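Local coordinates for protein acetyl-CoA acetyltransferase (Mycobacterium smegmatis, PDB 4EGV) that is of unestablished function but, as a monomeric thiolase-like protein, may have acyltransferase activity, and carries an additional C-terminal domain, at residues I68-G73 against D135-F140; S41-A46 against R95-N100. One frame throughout, in Å; residues are numbered along the deposited sequence.

Interaction 1 of 2, residues I68-G73 against D135-F140; sequences IDTVAG and DVVLIF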
loop_
_atom_site.group_PDB
_atom_site.type_symbol
_atom_site.label_atom_id
_atom_site.label_comp_id
_atom_site.label_asym_id
_atom_site.label_seq_id
_atom_site.Cartn_x
_atom_site.Cartn_y
_atom_site.Cartn_z
ATOM N N ILE A 68 -19.573 -7.329 -20.210
ATOM C CA ILE A 68 -19.191 -6.479 -19.077
ATOM C C ILE A 68 -20.297 -5.467 -18.682
ATOM O O ILE A 68 -20.698 -4.625 -19.482
ATOM C CB ILE A 68 -17.835 -5.719 -19.313
ATOM C CG1 ILE A 68 -16.680 -6.691 -19.447
ATOM C CG2 ILE A 68 -17.542 -4.750 -18.177
ATOM C CD1 ILE A 68 -15.444 -6.101 -20.078
ATOM N N ASP A 69 -20.752 -5.559 -17.439
ATOM C CA ASP A 69 -21.775 -4.689 -16.939
ATOM C C ASP A 69 -21.253 -3.529 -16.058
ATOM O O ASP A 69 -21.938 -2.502 -15.901
ATOM C CB ASP A 69 -22.934 -5.483 -16.285
ATOM C CG ASP A 69 -22.482 -6.443 -15.121
ATOM O OD1 ASP A 69 -21.999 -6.005 -14.040
ATOM O OD2 ASP A 69 -22.664 -7.673 -15.277
ATOM N N THR A 70 -20.046 -3.678 -15.498
ATOM C CA THR A 70 -19.432 -2.604 -14.726
ATOM C C THR A 70 -17.962 -2.481 -15.009
ATOM O O THR A 70 -17.271 -3.482 -15.073
ATOM C CB THR A 70 -19.593 -2.807 -13.227
ATOM O OG1 THR A 70 -20.944 -3.150 -12.970
ATOM C CG2 THR A 70 -19.251 -1.526 -12.479
ATOM N N VAL A 71 -17.521 -1.237 -15.186
ATOM C CA VAL A 71 -16.116 -0.890 -15.193
ATOM C C VAL A 71 -15.786 0.025 -14.027
ATOM O O VAL A 71 -16.557 0.900 -13.639
ATOM C CB VAL A 71 -15.610 -0.279 -16.511
ATOM C CG1 VAL A 71 -15.800 -1.248 -17.616
ATOM C CG2 VAL A 71 -16.294 1.006 -16.831
ATOM N N ALA A 72 -14.630 -0.202 -13.449
ATOM C CA ALA A 72 -14.213 0.584 -12.368
ATOM C C ALA A 72 -12.754 0.905 -12.639
ATOM O O ALA A 72 -11.971 0.043 -13.031
ATOM C CB ALA A 72 -14.413 -0.183 -11.062
ATOM N N GLY A 73 -12.402 2.168 -12.482
ATOM C CA GLY A 73 -11.027 2.608 -12.601
ATOM C C GLY A 73 -10.473 3.231 -11.337
ATOM O O GLY A 73 -11.179 3.884 -10.549
ATOM N N ASP A 135 -22.421 -9.063 -12.518
ATOM C CA ASP A 135 -22.097 -10.348 -13.136
ATOM C C ASP A 135 -20.718 -10.420 -13.782
ATOM O O ASP A 135 -20.005 -11.332 -13.633
ATOM C CB ASP A 135 -23.141 -10.711 -14.188
ATOM C CG ASP A 135 -24.460 -11.128 -13.606
ATOM O OD1 ASP A 135 -24.509 -12.033 -12.807
ATOM O OD2 ASP A 135 -25.455 -10.554 -13.965
ATOM N N VAL A 136 -20.378 -9.441 -14.547
ATOM C CA VAL A 136 -19.042 -9.280 -15.123
ATOM C C VAL A 136 -18.482 -7.874 -14.903
ATOM O O VAL A 136 -19.060 -6.878 -15.325
ATOM C CB VAL A 136 -18.991 -9.622 -16.619
ATOM C CG1 VAL A 136 -17.553 -9.637 -17.127
ATOM C CG2 VAL A 136 -19.669 -10.929 -16.882
ATOM N N VAL A 137 -17.341 -7.815 -14.242
ATOM C CA VAL A 137 -16.761 -6.562 -13.868
ATOM C C VAL A 137 -15.333 -6.478 -14.376
ATOM O O VAL A 137 -14.602 -7.433 -14.339
ATOM C CB VAL A 137 -16.788 -6.403 -12.321
ATOM C CG1 VAL A 137 -16.082 -5.096 -11.849
ATOM C CG2 VAL A 137 -18.214 -6.481 -11.795
ATOM N N LEU A 138 -14.954 -5.311 -14.859
ATOM C CA LEU A 138 -13.573 -5.007 -15.232
ATOM C C LEU A 138 -13.002 -3.882 -14.375
ATOM O O LEU A 138 -13.561 -2.820 -14.280
ATOM C CB LEU A 138 -13.443 -4.650 -16.731
ATOM C CG LEU A 138 -12.013 -4.445 -17.257
ATOM C CD1 LEU A 138 -11.193 -5.741 -17.096
ATOM C CD2 LEU A 138 -11.973 -3.983 -18.685
ATOM N N ILE A 139 -11.869 -4.152 -13.749
ATOM C CA ILE A 139 -11.145 -3.194 -12.954
ATOM C C ILE A 139 -9.830 -2.818 -13.659
ATOM O O ILE A 139 -9.210 -3.655 -14.299
ATOM C CB ILE A 139 -10.914 -3.824 -11.587
ATOM C CG1 ILE A 139 -12.228 -3.883 -10.819
ATOM C CG2 ILE A 139 -9.888 -3.073 -10.741
ATOM C CD1 ILE A 139 -12.193 -4.887 -9.668
ATOM N N PHE A 140 -9.418 -1.565 -13.595
ATOM C CA PHE A 140 -8.192 -1.185 -14.271
ATOM C C PHE A 140 -7.622 0.082 -13.661
ATOM O O PHE A 140 -8.298 0.780 -12.910
ATOM C CB PHE A 140 -8.382 -1.036 -15.797
ATOM C CG PHE A 140 -9.595 -0.244 -16.178
ATOM C CD1 PHE A 140 -9.625 1.134 -16.023
ATOM C CD2 PHE A 140 -10.733 -0.889 -16.642
ATOM C CE1 PHE A 140 -10.755 1.873 -16.343
ATOM C CE2 PHE A 140 -11.910 -0.139 -16.963
ATOM C CZ PHE A 140 -11.893 1.244 -16.811
#
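Strands 70-73 and 136-140 run parallel, their axes 4.8 Å apart at closest approach and 16° from aligned, with Thr70 level with Val137 and Gly73 with Phe140. The ladder is regular: Leu138 N donates to Thr70 O, Ala72 N to Leu138 O at 2.9 Å, and Phe140 N to Ala72 O, each donor lying nearly along the C=O axis. Before the strands begin, the carboxylate of Asp69, with CG in the crowded position between N and carbonyl carbon (chi1 56°), reaches the start of strand 136-140. Asp69 OD2 accepts from Val136 N at 3.0 Å, met from above the carboxylate plane, and weakly from Asp135 N; Asp69 N donates to Val136 O at 3.0 Å. On one face of the sheet, Phe140 takes the same crowded first torsion (chi1 47°), which folds its ring back over the neighbouring strand: Ala72 O lies 3.7 Å above the ring centre, and CE2 meets Val71 CB obliquely at 3.7 Å. Leu138 and Ile68 pack here too, whereas Thr70, Ala72 and Val137 on the opposite face meet Phe125 of helix 117-130. Strand 107-110 flanks 70-73, and the parallel strands with helices on both faces are characteristic of the alpha/beta thiolase fold.

Interaction 2 of 2, residues S41-A46 against R95-N100; sequences SSVELA and RSVARN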
loop_
_atom_site.group_PDB
_atom_site.type_symbol
_atom_site.label_atom_id
_atom_site.label_comp_id
_atom_site.label_asym_id
_atom_site.label_seq_id
_atom_site.Cartn_x
_atom_site.Cartn_y
_atom_site.Cartn_z
ATOM N N SER A 41 -1.250 7.794 -23.559
ATOM C CA SER A 41 -2.058 8.473 -22.593
ATOM C C SER A 41 -2.415 7.493 -21.522
ATOM O O SER A 41 -2.230 6.321 -21.684
ATOM C CB SER A 41 -3.293 9.063 -23.245
ATOM O OG SER A 41 -4.281 8.118 -23.402
ATOM N N SER A 42 -2.913 7.971 -20.408
ATOM C CA SER A 42 -3.250 7.040 -19.350
ATOM C C SER A 42 -4.443 6.119 -19.746
ATOM O O SER A 42 -4.450 4.949 -19.373
ATOM C CB SER A 42 -3.362 7.736 -17.973
ATOM O OG SER A 42 -4.671 8.180 -17.650
ATOM N N VAL A 43 -5.398 6.637 -20.549
ATOM C CA VAL A 43 -6.476 5.832 -21.146
ATOM C C VAL A 43 -5.856 4.740 -21.980
ATOM O O VAL A 43 -6.174 3.580 -21.797
ATOM C CB VAL A 43 -7.497 6.700 -21.948
ATOM C CG1 VAL A 43 -8.276 5.894 -22.968
ATOM C CG2 VAL A 43 -8.448 7.404 -20.996
ATOM N N GLU A 44 -4.932 5.101 -22.856
ATOM C CA GLU A 44 -4.316 4.122 -23.772
ATOM C C GLU A 44 -3.630 2.948 -23.018
ATOM O O GLU A 44 -3.707 1.791 -23.435
ATOM C CB GLU A 44 -3.360 4.810 -24.808
ATOM C CG GLU A 44 -4.065 5.660 -25.959
ATOM C CD GLU A 44 -3.074 6.513 -26.876
ATOM O OE1 GLU A 44 -2.263 7.338 -26.377
ATOM O OE2 GLU A 44 -3.117 6.357 -28.115
ATOM N N LEU A 45 -2.981 3.276 -21.910
ATOM C CA LEU A 45 -2.273 2.295 -21.079
ATOM C C LEU A 45 -3.180 1.297 -20.331
ATOM O O LEU A 45 -2.882 0.102 -20.204
ATOM C CB LEU A 45 -1.396 3.008 -20.065
ATOM C CG LEU A 45 -0.144 3.757 -20.542
ATOM C CD1 LEU A 45 0.396 4.717 -19.494
ATOM C CD2 LEU A 45 0.949 2.861 -21.082
ATOM N N ALA A 46 -4.289 1.824 -19.831
ATOM C CA ALA A 46 -5.307 1.049 -19.186
ATOM C C ALA A 46 -6.005 0.204 -20.221
ATOM O O ALA A 46 -6.449 -0.868 -19.930
ATOM C CB ALA A 46 -6.302 1.979 -18.486
ATOM N N ARG A 95 -15.245 4.962 -18.870
ATOM C CA ARG A 95 -15.944 4.778 -20.182
ATOM C C ARG A 95 -15.095 4.881 -21.461
ATOM O O ARG A 95 -15.401 4.214 -22.428
ATOM C CB ARG A 95 -17.183 5.672 -20.325
ATOM C CG ARG A 95 -18.359 5.049 -19.705
ATOM C CD ARG A 95 -19.626 5.801 -19.861
ATOM N NE ARG A 95 -20.497 5.282 -18.825
ATOM C CZ ARG A 95 -21.104 4.087 -18.868
ATOM N NH1 ARG A 95 -20.959 3.258 -19.922
ATOM N NH2 ARG A 95 -21.834 3.718 -17.815
ATOM N N SER A 96 -14.056 5.708 -21.473
ATOM C CA SER A 96 -13.192 5.764 -22.625
ATOM C C SER A 96 -12.473 4.426 -22.804
ATOM O O SER A 96 -12.203 4.028 -23.931
ATOM C CB SER A 96 -12.126 6.871 -22.518
ATOM O OG SER A 96 -12.571 8.115 -22.053
ATOM N N VAL A 97 -12.134 3.776 -21.682
ATOM C CA VAL A 97 -11.407 2.524 -21.649
ATOM C C VAL A 97 -12.342 1.475 -22.145
ATOM O O VAL A 97 -11.957 0.620 -22.935
ATOM C CB VAL A 97 -10.802 2.182 -20.212
ATOM C CG1 VAL A 97 -10.350 0.712 -20.115
ATOM C CG2 VAL A 97 -9.618 3.096 -19.881
ATOM N N ALA A 98 -13.591 1.586 -21.729
ATOM C CA ALA A 98 -14.640 0.670 -22.155
ATOM C C ALA A 98 -14.874 0.703 -23.672
ATOM O O ALA A 98 -15.037 -0.337 -24.278
ATOM C CB ALA A 98 -15.902 0.984 -21.428
ATOM N N ARG A 99 -14.857 1.903 -24.271
ATOM C CA ARG A 99 -15.218 2.124 -25.665
ATOM C C ARG A 99 -14.120 1.500 -26.488
ATOM O O ARG A 99 -14.360 0.747 -27.456
ATOM C CB ARG A 99 -15.384 3.638 -25.966
ATOM C CG ARG A 99 -16.361 4.057 -27.167
ATOM C CD ARG A 99 -17.079 5.459 -26.904
ATOM N NE ARG A 99 -16.086 6.536 -26.689
ATOM C CZ ARG A 99 -15.934 7.315 -25.606
ATOM N NH1 ARG A 99 -16.735 7.249 -24.539
ATOM N NH2 ARG A 99 -14.939 8.191 -25.619
ATOM N N ASN A 100 -12.912 1.777 -26.055
ATOM C CA ASN A 100 -11.730 1.221 -26.674
ATOM C C ASN A 100 -11.587 -0.309 -26.778
ATOM O O ASN A 100 -10.933 -0.811 -27.695
ATOM C CB ASN A 100 -10.514 1.740 -25.944
ATOM C CG ASN A 100 -10.151 3.137 -26.335
ATOM O OD1 ASN A 100 -10.655 3.690 -27.303
ATOM N ND2 ASN A 100 -9.273 3.719 -25.577
#
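Helices 42-46 and 95-100 cross at -52° with their axes 9.2 Å apart, and Val43 and Val97 mark the nearest backbone approach, CA to CA 6.0 Å. The snug part lies on the inner side. Val97 turns CG2 towards the first helix, anti to its own carbonyl carbon, so that this methyl meets Ala46 CB at 3.8 Å and sits 4.0 Å from Val43 O. Ala46 and Val97 are buried, and both also rest on strand 136-143. Towards solvent the partners become more exposed and more polar. Val43 straddles Ser96, its CG1 and CG2 each 4.0 Å from Ser96 CB, while Ser96 OG is hydrogen-bonded to Asn92 O, just before the helix. At the looser outer rim the exposed Asn100 meets Val43 at about a right angle, its ND2 lying 3.5 Å from Val43 CG1; that amide donates to Thr47 OG1, a polar link between the helices. Ser41 and Glu44 build a capping box at the start of the first helix: Glu44 N donates to Ser41 OG at 3.1 Å, and Ser41 N to Glu44 OE1, on its anti lone pair, at 3.0 Å. Small and branched side chains thus join two neighbouring helices layered on one face of the thiolase-fold sheet.

In the fold
The two contacts form successive layers, with centres about 13 Å apart: interaction 1 is part of the nine-stranded mixed sheet, and interaction 2 is the helix pair lying against it. Phe140 joins them: Phe140 CE2 touches Val97 CG1 at 3.6 Å and Phe140 CD1 lies 4.2 Å from Ala46 CB, so the ring fits beneath the inner, buried half of the helix crossing. Pro94, at the start of helix 93-101, packs on both Phe140 and Val71. Segments of the two contacts alternate along the chain, and helix 93-101 follows strand 70-73 as the next modelled regular element. With no ligand or catalytic residue identified here, the pair is best read as sheet-to-helix core packing.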